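Local atomic coordinates of macro domain-containing protein (Thermosipho africanus, PDB entry 7OMU), a protein that joins a DarT-family N-terminal part to a C-terminal macro domain whose pocket holds adenosine-5-diphosphoribose. Residues 39-45 with 175-179; 119-125 with 171-175; 23-27 with 114-118. The protein carries 1 engineered substitution. All coordinates share one frame; numbering follows the deposited sequence.

Contact 1: residues 39-45 with 175-179; sequences LEKGILS and QCVDP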
# COMPACT_ATOMS: atom_id res chain seq x y z
N LEU A 39 -6.19 23.81 10.62
CA LEU A 39 -7.60 23.96 11.08
C LEU A 39 -7.91 25.43 11.33
O LEU A 39 -9.09 25.80 11.23
CB LEU A 39 -7.83 23.12 12.34
CG LEU A 39 -8.01 21.62 12.11
CD1 LEU A 39 -8.35 20.91 13.41
CD2 LEU A 39 -9.06 21.33 11.04
N GLU A 40 -6.88 26.24 11.63
CA GLU A 40 -7.00 27.69 11.92
C GLU A 40 -6.82 28.49 10.62
O GLU A 40 -7.80 29.12 10.19
CB GLU A 40 -5.96 28.07 12.99
CG GLU A 40 -6.28 29.35 13.73
CD GLU A 40 -5.27 29.69 14.82
OE1 GLU A 40 -4.06 29.45 14.61
OE2 GLU A 40 -5.69 30.19 15.89
N LYS A 41 -5.63 28.43 10.01
CA LYS A 41 -5.23 29.23 8.82
C LYS A 41 -5.87 28.66 7.54
O LYS A 41 -6.31 29.47 6.70
CB LYS A 41 -3.70 29.22 8.63
CG LYS A 41 -2.90 30.03 9.64
CD LYS A 41 -2.35 31.31 9.07
CE LYS A 41 -1.53 32.12 10.06
NZ LYS A 41 -2.38 33.01 10.88
N GLY A 42 -5.89 27.33 7.40
CA GLY A 42 -6.35 26.61 6.19
C GLY A 42 -5.22 25.82 5.55
O GLY A 42 -4.08 25.91 6.05
N ILE A 43 -5.53 25.06 4.50
CA ILE A 43 -4.51 24.37 3.67
C ILE A 43 -3.94 25.41 2.71
O ILE A 43 -4.69 25.85 1.82
CB ILE A 43 -5.09 23.14 2.93
CG1 ILE A 43 -5.66 22.11 3.91
CG2 ILE A 43 -4.05 22.51 2.02
CD1 ILE A 43 -6.41 20.97 3.25
N LEU A 44 -2.68 25.80 2.90
CA LEU A 44 -2.01 26.89 2.15
C LEU A 44 -1.12 26.29 1.06
O LEU A 44 -0.53 25.23 1.30
CB LEU A 44 -1.16 27.73 3.12
CG LEU A 44 -1.86 28.17 4.40
CD1 LEU A 44 -0.94 29.06 5.23
CD2 LEU A 44 -3.17 28.87 4.09
N SER A 45 -1.00 26.98 -0.08
CA SER A 45 -0.02 26.67 -1.15
C SER A 45 1.39 26.94 -0.61
O SER A 45 1.51 27.75 0.33
CB SER A 45 -0.30 27.47 -2.39
OG SER A 45 -0.16 28.87 -2.15
N GLN A 175 -4.01 29.23 -3.95
CA GLN A 175 -3.71 30.05 -2.75
C GLN A 175 -3.95 29.23 -1.48
O GLN A 175 -2.94 28.79 -0.88
CB GLN A 175 -4.51 31.35 -2.74
CG GLN A 175 -4.03 32.35 -1.70
CD GLN A 175 -4.73 33.67 -1.86
OE1 GLN A 175 -4.21 34.59 -2.49
NE2 GLN A 175 -5.93 33.76 -1.31
N CYS A 176 -5.20 29.05 -1.05
CA CYS A 176 -5.55 28.36 0.22
C CYS A 176 -6.84 27.54 0.05
O CYS A 176 -7.55 27.72 -0.96
CB CYS A 176 -5.67 29.35 1.37
SG CYS A 176 -7.36 29.90 1.70
N VAL A 177 -7.10 26.66 1.02
CA VAL A 177 -8.38 25.92 1.19
C VAL A 177 -8.97 26.32 2.54
O VAL A 177 -8.32 26.04 3.57
CB VAL A 177 -8.17 24.40 1.12
CG1 VAL A 177 -9.48 23.65 1.28
CG2 VAL A 177 -7.47 23.98 -0.16
N ASP A 178 -10.14 26.96 2.51
CA ASP A 178 -10.87 27.42 3.72
C ASP A 178 -11.09 26.23 4.65
O ASP A 178 -11.60 25.20 4.21
CB ASP A 178 -12.20 28.09 3.34
CG ASP A 178 -12.89 28.79 4.50
OD1 ASP A 178 -13.22 28.10 5.49
OD2 ASP A 178 -13.08 30.02 4.40
N PRO A 179 -10.71 26.32 5.95
CA PRO A 179 -10.93 25.24 6.91
C PRO A 179 -12.35 24.67 6.99
O PRO A 179 -12.47 23.55 7.46
CB PRO A 179 -10.57 25.88 8.25
CG PRO A 179 -9.52 26.91 7.90
CD PRO A 179 -9.97 27.44 6.55
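Ile-43 and Val-177 stand flank to flank on one face of a short two-stranded ladder, their CB atoms 3.8 Å apart. CG1 of Val-177 stands opposite the backbone N (chi1 -180°), which puts CG2, the branch beside that N, on the Ile-43 side. The opposite face carries the next pair, where CD2 of Leu-44 meets CB of Cys-176 at 3.7 Å. Between the strands, Ile-43 and Val-177 exchange two backbone hydrogen bonds, Ile-43 N to Val-177 O (3.1 Å) and Val-177 N to Ile-43 O (2.7 Å). One end of the ladder is fastened by Ser-45, which sends two bonds to Gln-175 O, from its N at 2.8 Å and from its OG at 3.1 Å. The hydroxyl arrives in the carbonyl plane on a lone pair, whereas the amide donor is tilted from that plane. The same OG accepts from the backbone N of Glu-48 and so caps helix 46-51. At the other end the Pro-179 ring rests on the end of helix 35-41, with its CG 3.6 Å from Gly-42 CA and its CB close to Leu-39 O. Gly-42 turns the chain there with a positive phi (117°), a conformation suited to a residue without a side chain. The whole is a two-pair antiparallel ladder, hydrogen-bonded then non-hydrogen-bonded, between the end of helix 35-41 and the N-cap of helix 46-51.

Contact 2: residues 119-125 with 171-175; sequences RDDILIT and CLVPQ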
# COMPACT_ATOMS: atom_id res chain seq x y z
N ARG A 119 -16.18 24.76 -6.97
CA ARG A 119 -15.37 25.97 -7.32
C ARG A 119 -14.99 25.88 -8.80
O ARG A 119 -14.77 24.75 -9.28
CB ARG A 119 -14.14 26.10 -6.42
CG ARG A 119 -14.44 26.70 -5.05
CD ARG A 119 -13.26 26.74 -4.09
NE ARG A 119 -12.20 27.65 -4.51
CZ ARG A 119 -11.26 28.15 -3.71
NH1 ARG A 119 -11.22 27.85 -2.42
NH2 ARG A 119 -10.34 28.96 -4.22
N ASP A 120 -14.94 27.02 -9.49
CA ASP A 120 -14.73 27.11 -10.97
C ASP A 120 -13.36 27.75 -11.26
O ASP A 120 -13.12 28.10 -12.43
CB ASP A 120 -15.88 27.87 -11.65
CG ASP A 120 -16.10 29.28 -11.14
OD1 ASP A 120 -15.72 29.55 -9.98
OD2 ASP A 120 -16.65 30.10 -11.90
N ASP A 121 -12.49 27.88 -10.24
CA ASP A 121 -11.11 28.42 -10.39
C ASP A 121 -10.09 27.33 -10.04
O ASP A 121 -8.89 27.66 -9.91
CB ASP A 121 -10.91 29.66 -9.52
CG ASP A 121 -10.90 29.39 -8.02
OD1 ASP A 121 -11.69 28.54 -7.57
OD2 ASP A 121 -10.10 30.04 -7.32
N ILE A 122 -10.55 26.08 -9.89
CA ILE A 122 -9.70 24.90 -9.55
C ILE A 122 -9.18 24.28 -10.84
O ILE A 122 -9.72 24.58 -11.92
CB ILE A 122 -10.47 23.86 -8.72
CG1 ILE A 122 -11.60 23.21 -9.52
CG2 ILE A 122 -10.95 24.47 -7.41
CD1 ILE A 122 -12.12 21.93 -8.93
N LEU A 123 -8.19 23.40 -10.69
CA LEU A 123 -7.61 22.57 -11.78
C LEU A 123 -7.62 21.10 -11.33
O LEU A 123 -7.61 20.85 -10.11
CB LEU A 123 -6.19 23.05 -12.08
CG LEU A 123 -6.04 24.55 -12.33
CD1 LEU A 123 -4.58 24.94 -12.36
CD2 LEU A 123 -6.72 24.96 -13.62
N ILE A 124 -7.65 20.19 -12.30
CA ILE A 124 -7.67 18.72 -12.09
C ILE A 124 -6.60 18.09 -12.98
O ILE A 124 -6.64 18.31 -14.21
CB ILE A 124 -9.09 18.16 -12.34
CG1 ILE A 124 -10.06 18.69 -11.29
CG2 ILE A 124 -9.08 16.64 -12.40
CD1 ILE A 124 -11.51 18.34 -11.53
N THR A 125 -5.67 17.36 -12.37
CA THR A 125 -4.55 16.65 -13.03
C THR A 125 -4.98 15.20 -13.30
O THR A 125 -5.79 14.67 -12.52
CB THR A 125 -3.29 16.72 -12.17
OG1 THR A 125 -3.42 15.77 -11.11
CG2 THR A 125 -3.05 18.10 -11.59
N CYS A 171 -6.67 17.40 -7.35
CA CYS A 171 -7.42 18.67 -7.54
C CYS A 171 -6.57 19.81 -6.98
O CYS A 171 -6.32 19.80 -5.77
CB CYS A 171 -8.76 18.59 -6.83
SG CYS A 171 -9.59 20.19 -6.69
N LEU A 172 -6.12 20.73 -7.85
CA LEU A 172 -5.26 21.88 -7.47
C LEU A 172 -6.15 23.10 -7.17
O LEU A 172 -6.80 23.61 -8.10
CB LEU A 172 -4.28 22.18 -8.60
CG LEU A 172 -3.41 21.00 -9.04
CD1 LEU A 172 -2.55 21.40 -10.23
CD2 LEU A 172 -2.55 20.49 -7.91
N VAL A 173 -6.18 23.52 -5.90
CA VAL A 173 -6.97 24.69 -5.41
C VAL A 173 -5.99 25.84 -5.19
O VAL A 173 -4.99 25.67 -4.49
CB VAL A 173 -7.73 24.35 -4.11
CG1 VAL A 173 -8.75 25.42 -3.77
CG2 VAL A 173 -8.40 23.00 -4.18
N PRO A 174 -6.22 27.02 -5.80
CA PRO A 174 -5.25 28.12 -5.73
C PRO A 174 -5.21 28.79 -4.34
O PRO A 174 -6.23 28.86 -3.69
CB PRO A 174 -5.74 29.09 -6.82
CG PRO A 174 -7.23 28.84 -6.90
CD PRO A 174 -7.40 27.37 -6.61
N GLN A 175 -4.01 29.23 -3.95
CA GLN A 175 -3.71 30.05 -2.75
C GLN A 175 -3.95 29.23 -1.48
O GLN A 175 -2.94 28.79 -0.88
CB GLN A 175 -4.51 31.35 -2.74
CG GLN A 175 -4.03 32.35 -1.70
CD GLN A 175 -4.73 33.67 -1.86
OE1 GLN A 175 -4.21 34.59 -2.49
NE2 GLN A 175 -5.93 33.76 -1.31
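Leu-123 O receives the backbone N of Leu-172 at 2.7 Å, with the donor tilted 33° from the carbonyl plane. The CA of Cys-171 also approaches this oxygen, as a weaker C-H contact. Leu-123 N returns a bond to Leu-172 O at 2.9 Å, completing a hydrogen-bonded antiparallel pair. The two leucines point to the same face of the sheet, their CB atoms 4.1 Å apart. Two residues on from Leu-123, in strand 123-125, CG2 of Thr-125 touches CD1 of Leu-172 at 3.6 Å, the two side chains crossing at about a right angle, while its OG1 is bonded to Gly-127 O and Ala-170 N. On the side of Cys-171, the SG atom meets CD1 of Ile-122 at 3.8 Å. Before the strand, a salt bridge within 119-125 supplies a flat surface: Arg-119 takes Asp-121 side-on, NE to OD1 (3.2 Å) and NH2 to OD2 (3.3 Å), and both oxygens offer their syn lone pairs almost exactly in the guanidinium plane. This double grip should limit the rotation of the guanidinium, and CG1 of Val-173 sits over the centre of one of its faces. A bend at chi3 (67°) swings the guanidinium over this methyl, and the Asp-121 carboxylate lies against the ring of Pro-174. With strand 82-86 on the far edge of 170-174 and strand 136-138 beyond 123-125, the ladder forms the central pair of a four-stranded antiparallel sheet.

Contact 3: residues 23-27 with 114-118; sequences FRELY and WTIMK
Leu-26 and Ile-116 meet through their methyl branches, CD1 of the leucine lying 3.5 Å from CG2 of the isoleucine. The same leucine methyl faces the sulfur of Met-117, 4.0 Å from SD, and the two side chains cross at about a right angle. Met-117 then continues to Arg-24, placing CE over one face of the guanidinium, 3.5 Å from NH1. Its CG also approaches Arg-24 NH2. The methionine reaches both partners because its chain folds twice, at chi2 (-89°) and chi3 (-86°). Trp-114 touches the arginine differently: its CB comes to the guanidinium edge, 3.6 Å from Arg-24 NH2, and the indole is turned 43° from the guanidinium plane. The backbone O of Arg-24 lies near the ring plane at the indole edge, 3.8 Å from CE3. No hydrogen bond joins the two segments, so the contact rests on packing alone. Behind these side chains, the bond from Met-117 N to Trp-114 O (2.9 Å) closes the turn that presents Trp-114, Ile-116 and Met-117 together. On the strand, Leu-26 is positioned by backbone bonding to Val-112 of strand 107-113. Cys-171 and Phe-87 line the apolar patch around Leu-26 and Met-117, and Val-173 adjoins Ile-116. The result is a 3-10 turn after strand 107-113, packed on Arg-24 and Leu-26 where the chain enters strand 25-31, at the edge of a mixed sheet.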
# COMPACT_ATOMS: atom_id res chain seq x y z
N PHE A 23 -19.99 8.00 -2.41
CA PHE A 23 -19.01 8.66 -1.48
C PHE A 23 -17.98 9.46 -2.30
O PHE A 23 -17.81 9.17 -3.51
CB PHE A 23 -18.35 7.63 -0.55
CG PHE A 23 -17.94 6.30 -1.14
CD1 PHE A 23 -18.83 5.23 -1.18
CD2 PHE A 23 -16.65 6.09 -1.61
CE1 PHE A 23 -18.45 4.00 -1.71
CE2 PHE A 23 -16.27 4.87 -2.14
CZ PHE A 23 -17.17 3.82 -2.19
N ARG A 24 -17.35 10.46 -1.68
CA ARG A 24 -16.02 11.00 -2.09
C ARG A 24 -15.56 12.10 -1.11
O ARG A 24 -16.38 12.92 -0.68
CB ARG A 24 -16.00 11.55 -3.52
CG ARG A 24 -14.60 11.97 -3.93
CD ARG A 24 -14.50 12.67 -5.26
NE ARG A 24 -15.31 13.87 -5.28
CZ ARG A 24 -15.78 14.43 -6.39
NH1 ARG A 24 -15.52 13.88 -7.57
NH2 ARG A 24 -16.53 15.51 -6.33
N GLU A 25 -14.26 12.07 -0.79
CA GLU A 25 -13.47 13.14 -0.14
C GLU A 25 -12.20 13.38 -0.95
O GLU A 25 -11.82 12.49 -1.72
CB GLU A 25 -13.08 12.71 1.27
CG GLU A 25 -14.17 12.86 2.31
CD GLU A 25 -13.84 12.25 3.66
OE1 GLU A 25 -13.07 11.26 3.68
OE2 GLU A 25 -14.33 12.79 4.69
N LEU A 26 -11.56 14.54 -0.78
CA LEU A 26 -10.18 14.80 -1.26
C LEU A 26 -9.25 14.84 -0.03
O LEU A 26 -9.75 15.02 1.09
CB LEU A 26 -10.16 16.11 -2.04
CG LEU A 26 -10.90 16.09 -3.37
CD1 LEU A 26 -11.19 17.50 -3.86
CD2 LEU A 26 -10.12 15.33 -4.43
N TYR A 27 -7.95 14.65 -0.24
CA TYR A 27 -6.97 14.31 0.82
C TYR A 27 -5.69 15.12 0.67
O TYR A 27 -5.12 15.15 -0.44
CB TYR A 27 -6.68 12.81 0.77
CG TYR A 27 -7.91 11.93 0.87
CD1 TYR A 27 -8.46 11.62 2.10
CD2 TYR A 27 -8.53 11.44 -0.26
CE1 TYR A 27 -9.60 10.84 2.21
CE2 TYR A 27 -9.66 10.64 -0.18
CZ TYR A 27 -10.20 10.35 1.06
OH TYR A 27 -11.32 9.57 1.15
N TRP A 114 -15.94 16.80 -1.03
CA TRP A 114 -16.24 16.76 -2.49
C TRP A 114 -16.59 18.18 -2.97
O TRP A 114 -16.20 18.56 -4.08
CB TRP A 114 -17.37 15.76 -2.79
CG TRP A 114 -18.77 16.25 -2.51
CD1 TRP A 114 -19.54 17.03 -3.32
CD2 TRP A 114 -19.59 15.96 -1.35
NE1 TRP A 114 -20.76 17.26 -2.75
CE2 TRP A 114 -20.82 16.62 -1.54
CE3 TRP A 114 -19.39 15.23 -0.17
CZ2 TRP A 114 -21.85 16.56 -0.59
CZ3 TRP A 114 -20.41 15.17 0.76
CH2 TRP A 114 -21.62 15.83 0.55
N THR A 115 -17.28 18.92 -2.11
CA THR A 115 -17.97 20.21 -2.40
C THR A 115 -16.96 21.25 -2.92
O THR A 115 -17.41 22.20 -3.58
CB THR A 115 -18.75 20.65 -1.15
OG1 THR A 115 -19.81 21.50 -1.59
CG2 THR A 115 -17.90 21.36 -0.12
N ILE A 116 -15.66 21.09 -2.67
CA ILE A 116 -14.62 22.06 -3.14
C ILE A 116 -14.48 21.97 -4.66
O ILE A 116 -13.96 22.92 -5.26
CB ILE A 116 -13.26 21.83 -2.44
CG1 ILE A 116 -12.33 23.03 -2.64
CG2 ILE A 116 -12.60 20.54 -2.88
CD1 ILE A 116 -11.22 23.12 -1.62
N MET A 117 -14.93 20.87 -5.27
CA MET A 117 -14.86 20.64 -6.74
C MET A 117 -15.86 21.56 -7.46
O MET A 117 -15.67 21.78 -8.68
CB MET A 117 -15.19 19.18 -7.08
CG MET A 117 -14.23 18.17 -6.45
SD MET A 117 -12.79 17.81 -7.47
CE MET A 117 -13.47 16.51 -8.51
N LYS A 118 -16.86 22.08 -6.74
CA LYS A 118 -17.89 23.02 -7.28
C LYS A 118 -17.23 24.34 -7.68
O LYS A 118 -17.72 24.95 -8.65
CB LYS A 118 -19.01 23.27 -6.27
CG LYS A 118 -20.01 22.13 -6.09
CD LYS A 118 -21.24 22.53 -5.29
CE LYS A 118 -22.15 21.36 -4.97
NZ LYS A 118 -23.35 21.80 -4.24

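From the N terminus, the chain enters the strand of contact 3, passes through helix 35-41 and opens contact 1 before returning at 114-118 to close contact 3. Contacts 1 and 3 therefore cross. Contact 2 opens directly afterward, at 119-125, and closes at 171-175; its loop lies within the longer one of contact 1, and both end on the same stretch, sharing Gln-175. The three are also neighbours in space. Ile-116 of contact 3 packs on Val-173 of contact 2 and Val-177 of contact 1. Together they tie the mixed sheet containing strand 25-31, the four-stranded antiparallel sheet and the small ladder 43-44/176-177, consistent with one compact DarT-like part.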